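Long-range contacts in neutral ceramidase (Pseudomonas aeruginosa, PDB 2ZWS), which hydrolyses the N-acyl bond of ceramides to give sphingosine and a free fatty acid, and also runs the reaction in reverse: residues 446-451 with 462-467; 370-375 with 450-455. All coordinates share one frame; numbering follows the deposited sequence. Where two conformers were deposited one is given.

Contact 1. Residues 446-451 with 462-467; sequences ASYVTT and GGSTLY. With ZN (zinc ion), chain B.
The Tyr448 ring meets Ser464 obliquely, with CB of Ser464 3.7 Å from Tyr448 CD1, while the Tyr467 ring receives Ala446 CB at its edge, near the ring plane, and carries its own neighbour Leu466 CB over the centre of one face. Ala446 CB lies 3.8 Å from Tyr467 OH, a hydroxyl that is hydrogen-bonded to Pro390 O. Leu466 brings CG against Ser447 CB and CD1 against Ala446 O.

The backbones are joined directly once: Tyr448 N donates to Ser464 O (3.0 Å), nearly straight at 159° but from above the carbonyl plane. Next to it, Thr465 CA makes a CH···O contact with Tyr448 O (3.3 Å). A single water completes the seam, giving hydrogen bonds to Ala446 O and Tyr448 O (2.6 Å) and accepting one from Leu466 N, so three buried backbone groups share one solvent molecule.

At the far end of the Tyr448 ring the phenol oxygen binds the zinc ion at 2.2 Å. Arg160 also hydrogen-bonds to this oxygen. Strand 448-449 pairs in parallel with strand 411-412, which carries another zinc ligand, Glu411. With His97, His204, Glu411 and a water 2.1 Å from the zinc, Tyr448 builds the zinc site of neutral ceramidase.

Contact 2. Residues 370-375 with 450-455; sequences CQAEKT and TTREEY
Tyr455 and Gln371 cross at about a right angle, with the phenol ring and the side-chain amide turned 30° from each other. CG of Tyr455 is anti to its backbone N (chi1 -177°), and the ring runs out from helix 452-457 to the turn at 371-374. Its hydroxyl donates to Gln371 O (2.6 Å), which lies at the ring edge and in its plane; Gln371 OE1 is 2.9 Å from Tyr455 OH. Lys374 also crosses the tyrosine at about a right angle, bringing CB and CE each to 3.4 Å from Tyr455 OH. Its NZ bonds to Gln371 OE1 (2.8 Å) and to Thr465 O.

Two local motifs lie in these segments. Residues Gln371 to Lys374 form a type II' beta turn in which Gln371 O accepts from Lys374 N as well as from the tyrosine. On the other segment, Thr451 and Glu454 form a capping box at the start of the helix.

Glu373 crosses Tyr455 obliquely, its carboxylate perpendicular to the ring, with OE2 in the ring plane 3.2 Å from Tyr455 CD2. The same oxygen forms a salt bridge with Arg452 NH2 (2.8 Å), reached from above the carboxylate plane, which is turned 50° from the guanidinium. Weak bonds from Arg452 NH1 to Glu373 OE1 and OE2 supplement it, and Arg452 also makes a cation-pi contact with Trp470.

Contact 1 is a buried core contact beside the zinc ion, whereas contact 2 is only partly buried and lies farther from the centre of the chain, its Tyr455 side chain about 9 Å from that of Tyr448. The chain passes from strand 448-449 straight into helix 452-457, so Thr450 and Thr451 belong to both. Their chemistry differs: 446-451 and 462-467 are joined by a backbone bond, a bridging water and side-chain packing next to the metal ligand, while a salt bridge and a phenol hydroxyl join 370-375 to 450-455. The two also meet directly, where Gln371 NE2 hydrogen-bonds to Leu466 O.

Contact 1. Residues 446-451 with 462-467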
ATOM      1  N   ALA A 446       8.857   8.168   5.666  1.00 11.60           N
ATOM      2  CA  ALA A 446       9.972   9.123   5.750  1.00 12.44           C
ATOM      3  C   ALA A 446      11.058   8.693   4.758  1.00 12.60           C
ATOM      4  O   ALA A 446      12.246   8.627   5.100  1.00 13.88           O
ATOM      5  CB  ALA A 446      10.490   9.184   7.187  1.00 13.73           C
ATOM      6  N   SER A 447      10.638   8.446   3.522  1.00 13.02           N
ATOM      7  CA  SER A 447      11.537   8.178   2.406  1.00 13.36           C
ATOM      8  C   SER A 447      12.415   6.939   2.611  1.00 13.41           C
ATOM      9  O   SER A 447      11.934   5.935   3.040  1.00 13.85           O
ATOM     10  CB  SER A 447      12.318   9.464   2.058  1.00 13.49           C
ATOM     11  OG  SER A 447      11.400  10.453   1.606  1.00 14.37           O
ATOM     12  N   TYR A 448      13.716   7.015   2.323  1.00 12.41           N
ATOM     13  CA  TYR A 448      14.556   5.808   2.222  1.00 14.30           C
ATOM     14  C   TYR A 448      15.562   5.653   3.360  1.00 13.76           C
ATOM     15  O   TYR A 448      15.955   6.637   3.996  1.00 14.51           O
ATOM     16  CB  TYR A 448      15.260   5.733   0.845  1.00 13.66           C
ATOM     17  CG  TYR A 448      14.315   5.397  -0.297  1.00 14.26           C
ATOM     18  CD1 TYR A 448      13.482   6.360  -0.865  1.00 14.63           C
ATOM     19  CD2 TYR A 448      14.268   4.111  -0.821  1.00 14.40           C
ATOM     20  CE1 TYR A 448      12.572   6.028  -1.917  1.00 12.90           C
ATOM     21  CE2 TYR A 448      13.426   3.769  -1.870  1.00 15.13           C
ATOM     22  CZ  TYR A 448      12.552   4.716  -2.424  1.00 13.72           C
ATOM     23  OH  TYR A 448      11.683   4.325  -3.455  1.00 16.25           O
ATOM     24  N   VAL A 449      15.957   4.411   3.620  1.00 14.20           N
ATOM     25  CA  VAL A 449      17.026   4.144   4.576  1.00 14.80           C
ATOM     26  C   VAL A 449      18.037   3.174   3.982  1.00 15.59           C
ATOM     27  O   VAL A 449      17.743   2.045   3.634  1.00 15.79           O
ATOM     28  CB  VAL A 449      16.502   3.601   5.917  1.00 15.23           C
ATOM     29  CG1 VAL A 449      17.647   3.391   6.891  1.00 13.97           C
ATOM     30  CG2 VAL A 449      15.424   4.539   6.514  1.00 16.43           C
ATOM     31  N   THR A 450      19.254   3.671   3.941  1.00 15.80           N
ATOM     32  CA  THR A 450      20.376   3.021   3.342  1.00 16.21           C
ATOM     33  C   THR A 450      21.423   2.820   4.476  1.00 16.17           C
ATOM     34  O   THR A 450      21.428   3.555   5.474  1.00 16.32           O
ATOM     35  CB  THR A 450      20.745   4.059   2.285  1.00 17.76           C
ATOM     36  OG1 THR A 450      20.684   3.654   0.913  1.00 21.90           O
ATOM     37  CG2 THR A 450      21.391   5.249   2.743  1.00 12.40           C
ATOM     38  N   THR A 451      22.277   1.809   4.366  1.00 16.10           N
ATOM     39  CA  THR A 451      23.326   1.638   5.374  1.00 16.58           C
ATOM     40  C   THR A 451      24.331   2.787   5.216  1.00 16.73           C
ATOM     41  O   THR A 451      24.345   3.458   4.195  1.00 16.71           O
ATOM     42  CB  THR A 451      24.083   0.326   5.190  1.00 16.19           C
ATOM     43  OG1 THR A 451      24.657   0.327   3.882  1.00 17.13           O
ATOM     44  CG2 THR A 451      23.153  -0.898   5.336  1.00 16.20           C
ATOM     45  N   GLY A 462      20.247   6.438  -1.403  0.50 17.66           N
ATOM     46  CA  GLY A 462      21.073   7.419  -0.719  0.50 18.71           C
ATOM     47  C   GLY A 462      20.624   8.724  -1.337  0.50 19.02           C
ATOM     48  O   GLY A 462      20.221   8.766  -2.489  0.50 20.44           O
ATOM     49  N   GLY A 463      20.623   9.809  -0.604  0.50 19.04           N
ATOM     50  CA  GLY A 463      20.137  11.003  -1.266  0.50 18.23           C
ATOM     51  C   GLY A 463      18.633  11.131  -1.098  0.50 17.29           C
ATOM     52  O   GLY A 463      18.123  12.253  -1.106  0.50 17.89           O
ATOM     53  N   SER A 464      17.905  10.012  -0.962  1.00 16.77           N
ATOM     54  CA  SER A 464      16.608  10.124  -0.260  1.00 16.56           C
ATOM     55  C   SER A 464      16.649   9.564   1.161  1.00 16.41           C
ATOM     56  O   SER A 464      15.590   9.334   1.771  1.00 16.09           O
ATOM     57  CB  SER A 464      15.456   9.494  -1.061  1.00 17.34           C
ATOM     58  OG  SER A 464      15.102  10.337  -2.150  1.00 20.93           O
ATOM     59  N   THR A 465      17.858   9.350   1.687  1.00 14.66           N
ATOM     60  CA  THR A 465      18.027   9.005   3.097  1.00 15.33           C
ATOM     61  C   THR A 465      18.087  10.318   3.870  1.00 15.06           C
ATOM     62  O   THR A 465      19.138  10.989   3.942  1.00 15.52           O
ATOM     63  CB  THR A 465      19.255   8.099   3.310  1.00 15.17           C
ATOM     64  OG1 THR A 465      19.055   6.849   2.637  1.00 15.28           O
ATOM     65  CG2 THR A 465      19.523   7.853   4.794  1.00 15.73           C
ATOM     66  N   LEU A 466      16.935  10.745   4.382  1.00 14.56           N
ATOM     67  CA  LEU A 466      16.745  12.145   4.767  1.00 15.11           C
ATOM     68  C   LEU A 466      17.685  12.662   5.841  1.00 14.70           C
ATOM     69  O   LEU A 466      18.154  13.806   5.762  1.00 16.87           O
ATOM     70  CB  LEU A 466      15.289  12.405   5.215  1.00 15.58           C
ATOM     71  CG  LEU A 466      14.226  12.138   4.146  1.00 15.93           C
ATOM     72  CD1 LEU A 466      12.840  12.274   4.784  1.00 17.88           C
ATOM     73  CD2 LEU A 466      14.355  13.074   2.946  1.00 17.58           C
ATOM     74  N   TYR A 467      17.913  11.851   6.864  1.00 15.34           N
ATOM     75  CA  TYR A 467      18.519  12.357   8.112  1.00 15.67           C
ATOM     76  C   TYR A 467      20.036  12.165   8.194  1.00 16.11           C
ATOM     77  O   TYR A 467      20.617  12.221   9.269  1.00 16.58           O
ATOM     78  CB  TYR A 467      17.786  11.753   9.329  1.00 16.69           C
ATOM     79  CG  TYR A 467      16.278  11.894   9.169  1.00 15.87           C
ATOM     80  CD1 TYR A 467      15.643  13.129   9.372  1.00 16.44           C
ATOM     81  CD2 TYR A 467      15.484  10.800   8.769  1.00 17.05           C
ATOM     82  CE1 TYR A 467      14.243  13.263   9.185  1.00 15.77           C
ATOM     83  CE2 TYR A 467      14.083  10.922   8.579  1.00 16.44           C
ATOM     84  CZ  TYR A 467      13.480  12.144   8.806  1.00 15.68           C
ATOM     85  OH  TYR A 467      12.112  12.258   8.603  1.00 16.98           O
TER
HETATM   86 ZN    ZN B 647       9.932   3.068  -3.178  1.00 14.79          ZN
HETATM   87  O   HOH W   1      14.989   8.711   5.297  1.00 14.67           O
HETATM   88  O   HOH W   2       9.116   4.299  -4.692  1.00 20.14           O

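Contact 2. Residues 370-375 with 450-455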
ATOM      1  N   CYS A 370      27.119  17.774   8.097  1.00 26.75           N
ATOM      2  CA  CYS A 370      26.812  16.467   8.640  0.63 26.99           C
ATOM      3  C   CYS A 370      26.012  15.557   7.648  1.00 25.58           C
ATOM      4  O   CYS A 370      26.076  14.353   7.846  1.00 25.35           O
ATOM      5  CB  CYS A 370      26.374  16.469  10.152  0.63 28.10           C
ATOM      6  SG  CYS A 370      27.589  16.986  11.429  0.63 33.25           S
ATOM      7  N   GLN A 371      25.446  16.080   6.556  1.00 23.76           N
ATOM      8  CA  GLN A 371      24.878  15.235   5.488  1.00 23.04           C
ATOM      9  C   GLN A 371      25.932  14.445   4.681  1.00 22.65           C
ATOM     10  O   GLN A 371      25.586  13.616   3.835  1.00 20.92           O
ATOM     11  CB  GLN A 371      23.997  16.069   4.551  1.00 22.15           C
ATOM     12  CG  GLN A 371      22.682  16.539   5.173  1.00 21.97           C
ATOM     13  CD  GLN A 371      21.640  15.424   5.250  1.00 21.45           C
ATOM     14  OE1 GLN A 371      21.821  14.354   4.663  1.00 20.34           O
ATOM     15  NE2 GLN A 371      20.540  15.675   5.979  1.00 21.27           N
ATOM     16  N   ALA A 372      27.216  14.729   4.947  1.00 22.98           N
ATOM     17  CA  ALA A 372      28.345  13.898   4.482  1.00 22.93           C
ATOM     18  C   ALA A 372      28.417  13.858   2.961  1.00 22.63           C
ATOM     19  O   ALA A 372      28.474  14.919   2.327  1.00 23.19           O
ATOM     20  CB  ALA A 372      28.294  12.478   5.118  1.00 23.16           C
ATOM     21  N   GLU A 373      28.377  12.682   2.352  1.00 22.54           N
ATOM     22  CA  GLU A 373      28.572  12.616   0.899  1.00 23.81           C
ATOM     23  C   GLU A 373      27.410  13.116   0.044  1.00 22.88           C
ATOM     24  O   GLU A 373      27.520  13.230  -1.169  1.00 23.13           O
ATOM     25  CB  GLU A 373      29.136  11.271   0.416  1.00 24.80           C
ATOM     26  CG  GLU A 373      28.727  10.029   1.132  1.00 28.20           C
ATOM     27  CD  GLU A 373      29.294   9.884   2.543  1.00 29.38           C
ATOM     28  OE1 GLU A 373      30.527   9.749   2.765  1.00 29.25           O
ATOM     29  OE2 GLU A 373      28.460   9.878   3.446  1.00 29.68           O
ATOM     30  N   LYS A 374      26.288  13.431   0.681  1.00 22.35           N
ATOM     31  CA  LYS A 374      25.166  13.980  -0.050  1.00 22.00           C
ATOM     32  C   LYS A 374      25.459  15.370  -0.623  1.00 22.53           C
ATOM     33  O   LYS A 374      26.076  16.203   0.044  1.00 22.60           O
ATOM     34  CB  LYS A 374      23.962  14.076   0.902  1.00 22.12           C
ATOM     35  CG  LYS A 374      22.638  14.498   0.218  1.00 21.67           C
ATOM     36  CD  LYS A 374      21.463  14.545   1.221  1.00 20.58           C
ATOM     37  CE  LYS A 374      20.970  13.139   1.541  1.00 19.89           C
ATOM     38  NZ  LYS A 374      20.107  13.208   2.761  1.00 17.67           N
ATOM     39  N   THR A 375      25.029  15.595  -1.867  1.00 22.62           N
ATOM     40  CA  THR A 375      24.990  16.959  -2.380  0.60 23.03           C
ATOM     41  C   THR A 375      23.538  17.408  -2.332  1.00 22.82           C
ATOM     42  O   THR A 375      22.647  16.891  -3.026  1.00 23.56           O
ATOM     43  CB  THR A 375      25.666  17.160  -3.753  0.60 23.16           C
ATOM     44  OG1 THR A 375      24.863  16.620  -4.800  0.60 24.40           O
ATOM     45  CG2 THR A 375      27.045  16.509  -3.770  0.60 22.29           C
ATOM     46  N   THR A 450      19.254   3.671   3.941  1.00 15.80           N
ATOM     47  CA  THR A 450      20.376   3.021   3.342  1.00 16.21           C
ATOM     48  C   THR A 450      21.423   2.820   4.476  1.00 16.17           C
ATOM     49  O   THR A 450      21.428   3.555   5.474  1.00 16.32           O
ATOM     50  CB  THR A 450      20.745   4.059   2.285  1.00 17.76           C
ATOM     51  OG1 THR A 450      20.684   3.654   0.913  1.00 21.90           O
ATOM     52  CG2 THR A 450      21.391   5.249   2.743  1.00 12.40           C
ATOM     53  N   THR A 451      22.277   1.809   4.366  1.00 16.10           N
ATOM     54  CA  THR A 451      23.326   1.638   5.374  1.00 16.58           C
ATOM     55  C   THR A 451      24.331   2.787   5.216  1.00 16.73           C
ATOM     56  O   THR A 451      24.345   3.458   4.195  1.00 16.71           O
ATOM     57  CB  THR A 451      24.083   0.326   5.190  1.00 16.19           C
ATOM     58  OG1 THR A 451      24.657   0.327   3.882  1.00 17.13           O
ATOM     59  CG2 THR A 451      23.153  -0.898   5.336  1.00 16.20           C
ATOM     60  N   ARG A 452      25.210   2.958   6.201  1.00 17.54           N
ATOM     61  CA  ARG A 452      26.291   3.963   6.096  1.00 18.01           C
ATOM     62  C   ARG A 452      27.090   3.835   4.782  1.00 18.01           C
ATOM     63  O   ARG A 452      27.368   4.839   4.092  1.00 18.08           O
ATOM     64  CB  ARG A 452      27.235   3.869   7.314  1.00 18.14           C
ATOM     65  CG  ARG A 452      28.435   4.831   7.279  1.00 19.52           C
ATOM     66  CD  ARG A 452      27.982   6.260   7.425  1.00 20.64           C
ATOM     67  NE  ARG A 452      28.993   7.294   7.163  1.00 23.41           N
ATOM     68  CZ  ARG A 452      29.178   7.885   5.986  1.00 23.90           C
ATOM     69  NH1 ARG A 452      30.089   8.840   5.862  1.00 24.57           N
ATOM     70  NH2 ARG A 452      28.461   7.525   4.925  1.00 24.49           N
ATOM     71  N   GLU A 453      27.400   2.597   4.427  1.00 19.07           N
ATOM     72  CA  GLU A 453      28.209   2.315   3.220  1.00 19.38           C
ATOM     73  C   GLU A 453      27.424   2.622   1.944  1.00 19.58           C
ATOM     74  O   GLU A 453      27.920   3.295   1.035  1.00 20.68           O
ATOM     75  CB  GLU A 453      28.703   0.868   3.229  1.00 20.27           C
ATOM     76  CG  GLU A 453      29.576   0.515   4.450  1.00 21.68           C
ATOM     77  CD  GLU A 453      28.819  -0.031   5.678  1.00 24.09           C
ATOM     78  OE1 GLU A 453      27.583   0.186   5.850  1.00 21.38           O
ATOM     79  OE2 GLU A 453      29.490  -0.701   6.509  1.00 29.22           O
ATOM     80  N   GLU A 454      26.168   2.179   1.890  1.00 18.52           N
ATOM     81  CA  GLU A 454      25.315   2.530   0.759  1.00 18.34           C
ATOM     82  C   GLU A 454      25.144   4.038   0.630  1.00 17.97           C
ATOM     83  O   GLU A 454      25.146   4.576  -0.481  1.00 18.86           O
ATOM     84  CB  GLU A 454      23.930   1.897   0.914  1.00 18.37           C
ATOM     85  CG  GLU A 454      23.909   0.404   0.688  1.00 18.86           C
ATOM     86  CD  GLU A 454      22.732  -0.276   1.341  1.00 18.76           C
ATOM     87  OE1 GLU A 454      21.857   0.425   1.896  1.00 17.39           O
ATOM     88  OE2 GLU A 454      22.687  -1.519   1.312  1.00 19.17           O
ATOM     89  N   TYR A 455      24.928   4.708   1.764  1.00 17.48           N
ATOM     90  CA  TYR A 455      24.706   6.148   1.766  1.00 18.02           C
ATOM     91  C   TYR A 455      25.836   6.856   1.052  1.00 19.20           C
ATOM     92  O   TYR A 455      25.582   7.781   0.270  1.00 19.36           O
ATOM     93  CB  TYR A 455      24.598   6.665   3.195  1.00 17.20           C
ATOM     94  CG  TYR A 455      24.299   8.134   3.302  1.00 17.81           C
ATOM     95  CD1 TYR A 455      22.977   8.586   3.450  1.00 18.10           C
ATOM     96  CD2 TYR A 455      25.339   9.086   3.299  1.00 16.36           C
ATOM     97  CE1 TYR A 455      22.687   9.934   3.567  1.00 19.13           C
ATOM     98  CE2 TYR A 455      25.064  10.452   3.414  1.00 16.59           C
ATOM     99  CZ  TYR A 455      23.718  10.863   3.558  1.00 17.49           C
ATOM    100  OH  TYR A 455      23.422  12.195   3.680  1.00 18.52           O
TER